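Maquette-3 (PDB 6Z0C) is a designed four-helix bundle, made as an artificial protein to study how networks of charged residues can be buried in a hydrophobic core. Local coordinates at residues A[30-35]-A[67-72]; A[110-115]-A[185-190]. All blocks are in the same frame, centred on the assembly; numbering follows the deposited sequence.

Interaction 1: residues A[30-35]-A[67-72]; sequences ELLKIK and KQIELL
K35 reaches across to Q68 where helices 4-48 and 52-99 of the four-helix bundle run antiparallel, their short segments at 163° with 10.2 Å between axes. The two side chains cross at about a right angle. K35 starts with CG anti to its carbonyl carbon, then bends at chi3 (62°) and again at chi4 (66°), which brings NZ round to the Q68 amide. The resulting hydrogen bond, K35 NZ to Q68 OE1, is 2.9 Å long, with the donor standing above the carbonyl plane. Q68 supplies apolar support as well, since its CB lies 3.8 Å from K35 CE.

The ammonium group is buried, and the same NZ forms salt bridges with E65 on helix 52-99 and E136 on helix 105-144. Such a cluster is consistent with the design idea of a charged network buried in a hydrophobic core, and the two carboxylates are likely to favour a charged lysine. A methionine in place of K35 would probably leave E65 and E136 without their shared positive mate and the Q68 carbonyl without this donor.

The aliphatic part of K35 is packed too: CD rests 3.6 Å from L72 CD1, and CB lies 3.8 Å from I69 CD1. L32 and L72, by contrast, slide past each other in opposite directions, while L31 meets L72 CD1 through its CB, and its side chain also touches L172 and Q168 of helix 152-194. The L32 methyl CD2 sits tightly against L72 CB, at 3.4 Å.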
ATOM      1  N   GLU A  30       8.373  -7.533  -2.966  1.00 34.54           N
ATOM      2  CA  GLU A  30       9.110  -7.376  -4.250  1.00 36.57           C
ATOM      3  C   GLU A  30       9.809  -6.012  -4.270  1.00 33.90           C
ATOM      4  O   GLU A  30      10.964  -5.951  -4.728  1.00 35.95           O
ATOM      5  CB  GLU A  30       8.170  -7.574  -5.440  1.00 38.39           C
ATOM      6  CG  GLU A  30       7.761  -9.026  -5.618  1.00 45.51           C
ATOM      7  CD  GLU A  30       6.625  -9.300  -6.590  1.00 50.56           C
ATOM      8  OE1 GLU A  30       6.365 -10.492  -6.860  1.00 58.01           O
ATOM      9  OE2 GLU A  30       5.996  -8.333  -7.065  1.00 60.78           O
ATOM     10  N   LEU A  31       9.146  -4.965  -3.772  1.00 34.21           N
ATOM     11  CA  LEU A  31       9.713  -3.591  -3.687  1.00 34.88           C
ATOM     12  C   LEU A  31      10.903  -3.582  -2.727  1.00 33.48           C
ATOM     13  O   LEU A  31      11.920  -2.954  -3.053  1.00 33.07           O
ATOM     14  CB  LEU A  31       8.636  -2.611  -3.218  1.00 37.67           C
ATOM     15  CG  LEU A  31       7.877  -1.895  -4.329  1.00 39.22           C
ATOM     16  CD1 LEU A  31       6.764  -1.048  -3.743  1.00 42.62           C
ATOM     17  CD2 LEU A  31       8.817  -1.040  -5.167  1.00 39.39           C
ATOM     18  N   LEU A  32      10.767  -4.235  -1.575  1.00 33.28           N
ATOM     19  CA  LEU A  32      11.858  -4.344  -0.572  1.00 32.65           C
ATOM     20  C   LEU A  32      13.077  -5.018  -1.212  1.00 33.83           C
ATOM     21  O   LEU A  32      14.203  -4.502  -1.032  1.00 33.88           O
ATOM     22  CB  LEU A  32      11.341  -5.118   0.642  1.00 33.68           C
ATOM     23  CG  LEU A  32      10.445  -4.313   1.582  1.00 35.76           C
ATOM     24  CD1 LEU A  32       9.678  -5.228   2.524  1.00 37.77           C
ATOM     25  CD2 LEU A  32      11.267  -3.307   2.372  1.00 38.38           C
ATOM     26  N   LYS A  33      12.859  -6.110  -1.949  1.00 33.80           N
ATOM     27  CA  LYS A  33      13.944  -6.878  -2.616  1.00 38.21           C
ATOM     28  C   LYS A  33      14.695  -5.955  -3.586  1.00 36.71           C
ATOM     29  O   LYS A  33      15.924  -5.825  -3.429  1.00 35.10           O
ATOM     30  CB  LYS A  33      13.389  -8.120  -3.320  1.00 42.89           C
ATOM     31  CG  LYS A  33      14.446  -9.040  -3.921  1.00 48.42           C
ATOM     32  CD  LYS A  33      13.879 -10.253  -4.635  1.00 54.55           C
ATOM     33  CE  LYS A  33      12.982 -11.104  -3.759  1.00 58.20           C
ATOM     34  NZ  LYS A  33      12.618 -12.377  -4.425  1.00 62.61           N
ATOM     35  N   ILE A  34      14.003  -5.321  -4.540  1.00 36.96           N
ATOM     36  CA  ILE A  34      14.682  -4.462  -5.558  1.00 38.20           C
ATOM     37  C   ILE A  34      15.336  -3.263  -4.859  1.00 36.10           C
ATOM     38  O   ILE A  34      16.447  -2.895  -5.272  1.00 36.96           O
ATOM     39  CB  ILE A  34      13.766  -4.010  -6.717  1.00 43.38           C
ATOM     40  CG1 ILE A  34      14.575  -3.189  -7.729  1.00 46.91           C
ATOM     41  CG2 ILE A  34      12.547  -3.247  -6.222  1.00 44.50           C
ATOM     42  CD1 ILE A  34      13.913  -3.001  -9.074  1.00 50.98           C
ATOM     43  N   LYS A  35      14.691  -2.670  -3.850  1.00 35.58           N
ATOM     44  CA  LYS A  35      15.202  -1.426  -3.210  1.00 37.30           C
ATOM     45  C   LYS A  35      16.490  -1.749  -2.441  1.00 36.32           C
ATOM     46  O   LYS A  35      17.427  -0.931  -2.508  1.00 34.09           O
ATOM     47  CB  LYS A  35      14.116  -0.738  -2.378  1.00 40.23           C
ATOM     48  CG  LYS A  35      13.112   0.046  -3.222  1.00 43.41           C
ATOM     49  CD  LYS A  35      12.187   0.964  -2.448  1.00 47.34           C
ATOM     50  CE  LYS A  35      12.902   2.062  -1.686  1.00 48.68           C
ATOM     51  NZ  LYS A  35      13.570   3.027  -2.591  1.00 45.88           N
ATOM     52  N   LYS A  67      15.994   5.104   4.889  1.00 42.09           N
ATOM     53  CA  LYS A  67      14.712   5.602   5.459  1.00 43.84           C
ATOM     54  C   LYS A  67      13.533   5.019   4.671  1.00 40.28           C
ATOM     55  O   LYS A  67      12.536   4.631   5.308  1.00 40.69           O
ATOM     56  CB  LYS A  67      14.681   7.133   5.444  1.00 46.96           C
ATOM     57  CG  LYS A  67      15.713   7.800   6.343  1.00 51.86           C
ATOM     58  CD  LYS A  67      15.816   9.297   6.149  1.00 57.93           C
ATOM     59  CE  LYS A  67      17.139   9.851   6.635  1.00 62.64           C
ATOM     60  NZ  LYS A  67      17.116  11.330   6.715  1.00 66.06           N
ATOM     61  N   GLN A  68      13.639   4.974   3.340  1.00 39.16           N
ATOM     62  CA  GLN A  68      12.572   4.473   2.432  1.00 40.71           C
ATOM     63  C   GLN A  68      12.356   2.974   2.660  1.00 38.06           C
ATOM     64  O   GLN A  68      11.193   2.533   2.614  1.00 39.66           O
ATOM     65  CB  GLN A  68      12.928   4.742   0.971  1.00 43.07           C
ATOM     66  CG  GLN A  68      12.930   6.219   0.615  1.00 44.78           C
ATOM     67  CD  GLN A  68      13.339   6.462  -0.817  1.00 49.15           C
ATOM     68  OE1 GLN A  68      13.988   5.632  -1.451  1.00 52.14           O
ATOM     69  NE2 GLN A  68      12.950   7.612  -1.339  1.00 50.16           N
ATOM     70  N   ILE A  69      13.429   2.216   2.886  1.00 35.35           N
ATOM     71  CA  ILE A  69      13.331   0.763   3.219  1.00 39.59           C
ATOM     72  C   ILE A  69      12.510   0.623   4.505  1.00 36.63           C
ATOM     73  O   ILE A  69      11.597  -0.222   4.524  1.00 37.32           O
ATOM     74  CB  ILE A  69      14.716   0.096   3.345  1.00 43.43           C
ATOM     75  CG1 ILE A  69      15.336  -0.197   1.977  1.00 48.38           C
ATOM     76  CG2 ILE A  69      14.619  -1.166   4.187  1.00 47.10           C
ATOM     77  CD1 ILE A  69      14.742  -1.396   1.270  1.00 51.18           C
ATOM     78  N   GLU A  70      12.811   1.420   5.536  1.00 37.66           N
ATOM     79  CA  GLU A  70      12.128   1.303   6.852  1.00 40.41           C
ATOM     80  C   GLU A  70      10.644   1.629   6.664  1.00 36.93           C
ATOM     81  O   GLU A  70       9.820   0.941   7.280  1.00 34.90           O
ATOM     82  CB  GLU A  70      12.770   2.176   7.932  1.00 44.80           C
ATOM     83  CG  GLU A  70      12.190   1.944   9.325  1.00 53.01           C
ATOM     84  CD  GLU A  70      11.861   0.503   9.707  1.00 60.40           C
ATOM     85  OE1 GLU A  70      10.665   0.208   9.944  1.00 58.30           O
ATOM     86  OE2 GLU A  70      12.799  -0.322   9.791  1.00 72.61           O
ATOM     87  N   LEU A  71      10.308   2.607   5.818  1.00 37.77           N
ATOM     88  CA  LEU A  71       8.891   2.971   5.550  1.00 38.14           C
ATOM     89  C   LEU A  71       8.147   1.773   4.943  1.00 36.16           C
ATOM     90  O   LEU A  71       7.000   1.532   5.351  1.00 35.68           O
ATOM     91  CB  LEU A  71       8.796   4.180   4.617  1.00 41.44           C
ATOM     92  CG  LEU A  71       7.379   4.445   4.107  1.00 45.93           C
ATOM     93  CD1 LEU A  71       6.445   4.783   5.259  1.00 49.99           C
ATOM     94  CD2 LEU A  71       7.364   5.542   3.066  1.00 51.66           C
ATOM     95  N   LEU A  72       8.750   1.066   3.984  1.00 35.04           N
ATOM     96  CA  LEU A  72       8.121  -0.123   3.343  1.00 38.11           C
ATOM     97  C   LEU A  72       7.767  -1.162   4.414  1.00 36.68           C
ATOM     98  O   LEU A  72       6.690  -1.771   4.299  1.00 37.89           O
ATOM     99  CB  LEU A  72       9.057  -0.717   2.285  1.00 41.47           C
ATOM    100  CG  LEU A  72       9.115   0.038   0.957  1.00 43.63           C
ATOM    101  CD1 LEU A  72      10.095  -0.626   0.006  1.00 46.25           C
ATOM    102  CD2 LEU A  72       7.739   0.135   0.314  1.00 44.17           C
TER

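Interaction 2: residues A[110-115]-A[185-190]; sequences KFQQLA and KLQQTG
F111 pushes its ring across to the backbone of L186 and G190 on segment 185-190. From CB, which points toward the neighbouring helix, the chain continues with CG anti to the backbone N (chi1 -172°). The far end of the ring does the touching. CE1 lies 3.7 Å from L186 O, and CE2 is a looser 4.1 Å from G190 CA. At the tip, CZ comes 3.5 Å from L186 O and 3.6 Å from G190 CA. L186 O lies near the ring plane, at its edge, together with Q187 CA, whereas G190 CA approaches obliquely. Glycine makes room here: a CB at G190 would run into CE1. F10 of helix 4-48 and L89 and T92 of helix 52-99 also touch this side chain, and W194 packs edge-to-face.

Beside the aromatic ring, Q187 takes a different course. Its chain bends at chi2, and its amide reaches A115, with NE2 3.4 Å from A115 CB. On the other branch, OE1 lies 3.9 Å from Q112 CG. Q112 and Q187 cross at about a right angle, their amide planes 77° apart, and no hydrogen bond joins the two segments; Q112 OE1 instead accepts one from R108.

With its helices antiparallel at 176°, a large aromatic side chain set against a glycine, and all four helices contributing to the surroundings of that ring, the contact represents the layered interior of a four-helix bundle.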
ATOM      1  N   LYS A 110     -20.415  -0.563  15.221  1.00 35.22           N
ATOM      2  CA  LYS A 110     -19.171  -1.378  15.211  1.00 34.33           C
ATOM      3  C   LYS A 110     -18.681  -1.536  13.767  1.00 31.11           C
ATOM      4  O   LYS A 110     -17.473  -1.338  13.523  1.00 32.01           O
ATOM      5  CB  LYS A 110     -19.410  -2.739  15.872  1.00 34.38           C
ATOM      6  CG  LYS A 110     -18.174  -3.619  16.002  1.00 39.80           C
ATOM      7  CD  LYS A 110     -17.008  -2.934  16.681  1.00 44.75           C
ATOM      8  CE  LYS A 110     -15.884  -3.886  17.034  1.00 50.82           C
ATOM      9  NZ  LYS A 110     -14.649  -3.153  17.396  1.00 55.22           N
ATOM     10  N   PHE A 111     -19.589  -1.864  12.844  1.00 30.92           N
ATOM     11  CA  PHE A 111     -19.289  -2.061  11.400  1.00 31.61           C
ATOM     12  C   PHE A 111     -18.675  -0.784  10.813  1.00 32.30           C
ATOM     13  O   PHE A 111     -17.655  -0.868  10.108  1.00 32.80           O
ATOM     14  CB  PHE A 111     -20.555  -2.462  10.642  1.00 32.24           C
ATOM     15  CG  PHE A 111     -20.333  -2.871   9.209  1.00 31.60           C
ATOM     16  CD1 PHE A 111     -20.021  -1.928   8.238  1.00 32.16           C
ATOM     17  CD2 PHE A 111     -20.460  -4.196   8.825  1.00 32.69           C
ATOM     18  CE1 PHE A 111     -19.833  -2.307   6.920  1.00 32.43           C
ATOM     19  CE2 PHE A 111     -20.267  -4.572   7.504  1.00 33.72           C
ATOM     20  CZ  PHE A 111     -19.962  -3.626   6.553  1.00 33.84           C
ATOM     21  N   GLN A 112     -19.286   0.369  11.089  1.00 32.26           N
ATOM     22  CA  GLN A 112     -18.872   1.676  10.516  1.00 35.22           C
ATOM     23  C   GLN A 112     -17.542   2.113  11.142  1.00 33.97           C
ATOM     24  O   GLN A 112     -16.694   2.642  10.399  1.00 35.21           O
ATOM     25  CB  GLN A 112     -19.993   2.697  10.698  1.00 36.92           C
ATOM     26  CG  GLN A 112     -21.189   2.404   9.808  1.00 39.53           C
ATOM     27  CD  GLN A 112     -22.248   3.474   9.907  1.00 47.35           C
ATOM     28  OE1 GLN A 112     -22.652   3.877  10.995  1.00 52.91           O
ATOM     29  NE2 GLN A 112     -22.707   3.936   8.757  1.00 52.19           N
ATOM     30  N   GLN A 113     -17.354   1.873  12.441  1.00 34.60           N
ATOM     31  CA  GLN A 113     -16.081   2.152  13.162  1.00 38.89           C
ATOM     32  C   GLN A 113     -14.942   1.345  12.525  1.00 35.67           C
ATOM     33  O   GLN A 113     -13.865   1.921  12.301  1.00 33.80           O
ATOM     34  CB  GLN A 113     -16.213   1.824  14.651  1.00 43.62           C
ATOM     35  CG  GLN A 113     -17.001   2.862  15.440  1.00 48.87           C
ATOM     36  CD  GLN A 113     -17.462   2.324  16.773  1.00 54.09           C
ATOM     37  OE1 GLN A 113     -16.882   1.389  17.321  1.00 59.03           O
ATOM     38  NE2 GLN A 113     -18.520   2.916  17.307  1.00 57.51           N
ATOM     39  N   LEU A 114     -15.166   0.060  12.239  1.00 33.41           N
ATOM     40  CA  LEU A 114     -14.136  -0.816  11.616  1.00 33.25           C
ATOM     41  C   LEU A 114     -13.840  -0.331  10.191  1.00 32.49           C
ATOM     42  O   LEU A 114     -12.657  -0.178   9.855  1.00 32.61           O
ATOM     43  CB  LEU A 114     -14.619  -2.266  11.630  1.00 31.30           C
ATOM     44  CG  LEU A 114     -14.556  -2.945  12.998  1.00 33.43           C
ATOM     45  CD1 LEU A 114     -15.351  -4.239  12.997  1.00 33.79           C
ATOM     46  CD2 LEU A 114     -13.113  -3.196  13.415  1.00 34.79           C
ATOM     47  N   ALA A 115     -14.875  -0.081   9.387  1.00 32.99           N
ATOM     48  CA  ALA A 115     -14.728   0.351   7.977  1.00 34.47           C
ATOM     49  C   ALA A 115     -13.987   1.696   7.917  1.00 34.91           C
ATOM     50  O   ALA A 115     -13.174   1.872   6.990  1.00 34.79           O
ATOM     51  CB  ALA A 115     -16.073   0.412   7.304  1.00 36.51           C
ATOM     52  N   LYS A 185     -17.636  -0.114  -1.247  1.00 29.81           N
ATOM     53  CA  LYS A 185     -18.570  -1.217  -1.605  1.00 32.79           C
ATOM     54  C   LYS A 185     -19.014  -1.952  -0.335  1.00 31.56           C
ATOM     55  O   LYS A 185     -20.213  -2.260  -0.226  1.00 31.66           O
ATOM     56  CB  LYS A 185     -17.926  -2.197  -2.588  1.00 34.52           C
ATOM     57  CG  LYS A 185     -17.646  -1.624  -3.967  1.00 37.55           C
ATOM     58  CD  LYS A 185     -17.200  -2.673  -4.963  1.00 42.05           C
ATOM     59  CE  LYS A 185     -16.998  -2.122  -6.358  1.00 46.63           C
ATOM     60  NZ  LYS A 185     -18.254  -1.568  -6.917  1.00 51.28           N
ATOM     61  N   LEU A 186     -18.091  -2.226   0.591  1.00 30.96           N
ATOM     62  CA  LEU A 186     -18.421  -2.915   1.866  1.00 31.29           C
ATOM     63  C   LEU A 186     -19.380  -2.037   2.685  1.00 30.52           C
ATOM     64  O   LEU A 186     -20.334  -2.594   3.243  1.00 31.92           O
ATOM     65  CB  LEU A 186     -17.133  -3.249   2.624  1.00 32.47           C
ATOM     66  CG  LEU A 186     -16.404  -4.492   2.113  1.00 33.20           C
ATOM     67  CD1 LEU A 186     -14.982  -4.559   2.645  1.00 34.20           C
ATOM     68  CD2 LEU A 186     -17.166  -5.755   2.480  1.00 34.60           C
ATOM     69  N   GLN A 187     -19.162  -0.718   2.716  1.00 29.62           N
ATOM     70  CA  GLN A 187     -20.047   0.255   3.418  1.00 31.97           C
ATOM     71  C   GLN A 187     -21.438   0.251   2.764  1.00 31.96           C
ATOM     72  O   GLN A 187     -22.432   0.340   3.504  1.00 29.72           O
ATOM     73  CB  GLN A 187     -19.438   1.661   3.404  1.00 34.89           C
ATOM     74  CG  GLN A 187     -18.249   1.832   4.341  1.00 38.02           C
ATOM     75  CD  GLN A 187     -18.627   2.384   5.695  1.00 40.86           C
ATOM     76  OE1 GLN A 187     -19.679   2.072   6.255  1.00 47.21           O
ATOM     77  NE2 GLN A 187     -17.754   3.211   6.244  1.00 41.86           N
ATOM     78  N   GLN A 188     -21.508   0.162   1.431  1.00 33.75           N
ATOM     79  CA  GLN A 188     -22.787   0.093   0.668  1.00 34.41           C
ATOM     80  C   GLN A 188     -23.510  -1.222   0.994  1.00 33.63           C
ATOM     81  O   GLN A 188     -24.733  -1.185   1.231  1.00 31.69           O
ATOM     82  CB  GLN A 188     -22.538   0.216  -0.836  1.00 34.89           C
ATOM     83  CG  GLN A 188     -22.210   1.634  -1.280  1.00 35.90           C
ATOM     84  CD  GLN A 188     -21.895   1.715  -2.752  1.00 39.26           C
ATOM     85  OE1 GLN A 188     -21.334   0.792  -3.338  1.00 43.38           O
ATOM     86  NE2 GLN A 188     -22.255   2.831  -3.365  1.00 40.87           N
ATOM     87  N   THR A 189     -22.788  -2.346   0.998  1.00 33.94           N
ATOM     88  CA  THR A 189     -23.350  -3.687   1.309  1.00 32.87           C
ATOM     89  C   THR A 189     -23.746  -3.716   2.788  1.00 32.88           C
ATOM     90  O   THR A 189     -24.824  -4.258   3.095  1.00 32.19           O
ATOM     91  CB  THR A 189     -22.381  -4.814   0.932  1.00 31.56           C
ATOM     92  OG1 THR A 189     -22.105  -4.690  -0.464  1.00 32.81           O
ATOM     93  CG2 THR A 189     -22.944  -6.187   1.211  1.00 32.53           C
ATOM     94  N   GLY A 190     -22.908  -3.144   3.659  1.00 32.87           N
ATOM     95  CA  GLY A 190     -23.199  -2.975   5.095  1.00 34.50           C
ATOM     96  C   GLY A 190     -24.538  -2.290   5.303  1.00 33.45           C
ATOM     97  O   GLY A 190     -25.371  -2.826   6.045  1.00 34.38           O
TER

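How the interactions relate
From the N terminus, helix 4-48 runs the length of the bundle and the chain turns back into helix 52-99; interaction 1 closes this first hairpin, with 31 mostly helical residues between its segments. Helix 105-144 follows, and helix 152-194 returns beside it, so that interaction 2 closes a wider loop of 69 residues. The loops neither nest nor cross: the first is complete before the second begins. Their centres are about 32 Å apart, on opposite sides of the chain's centre, and their nearest atoms stay about 20 Å from each other. One contact therefore ties the first helix pair, the other the second, at separate levels of one four-helix bundle.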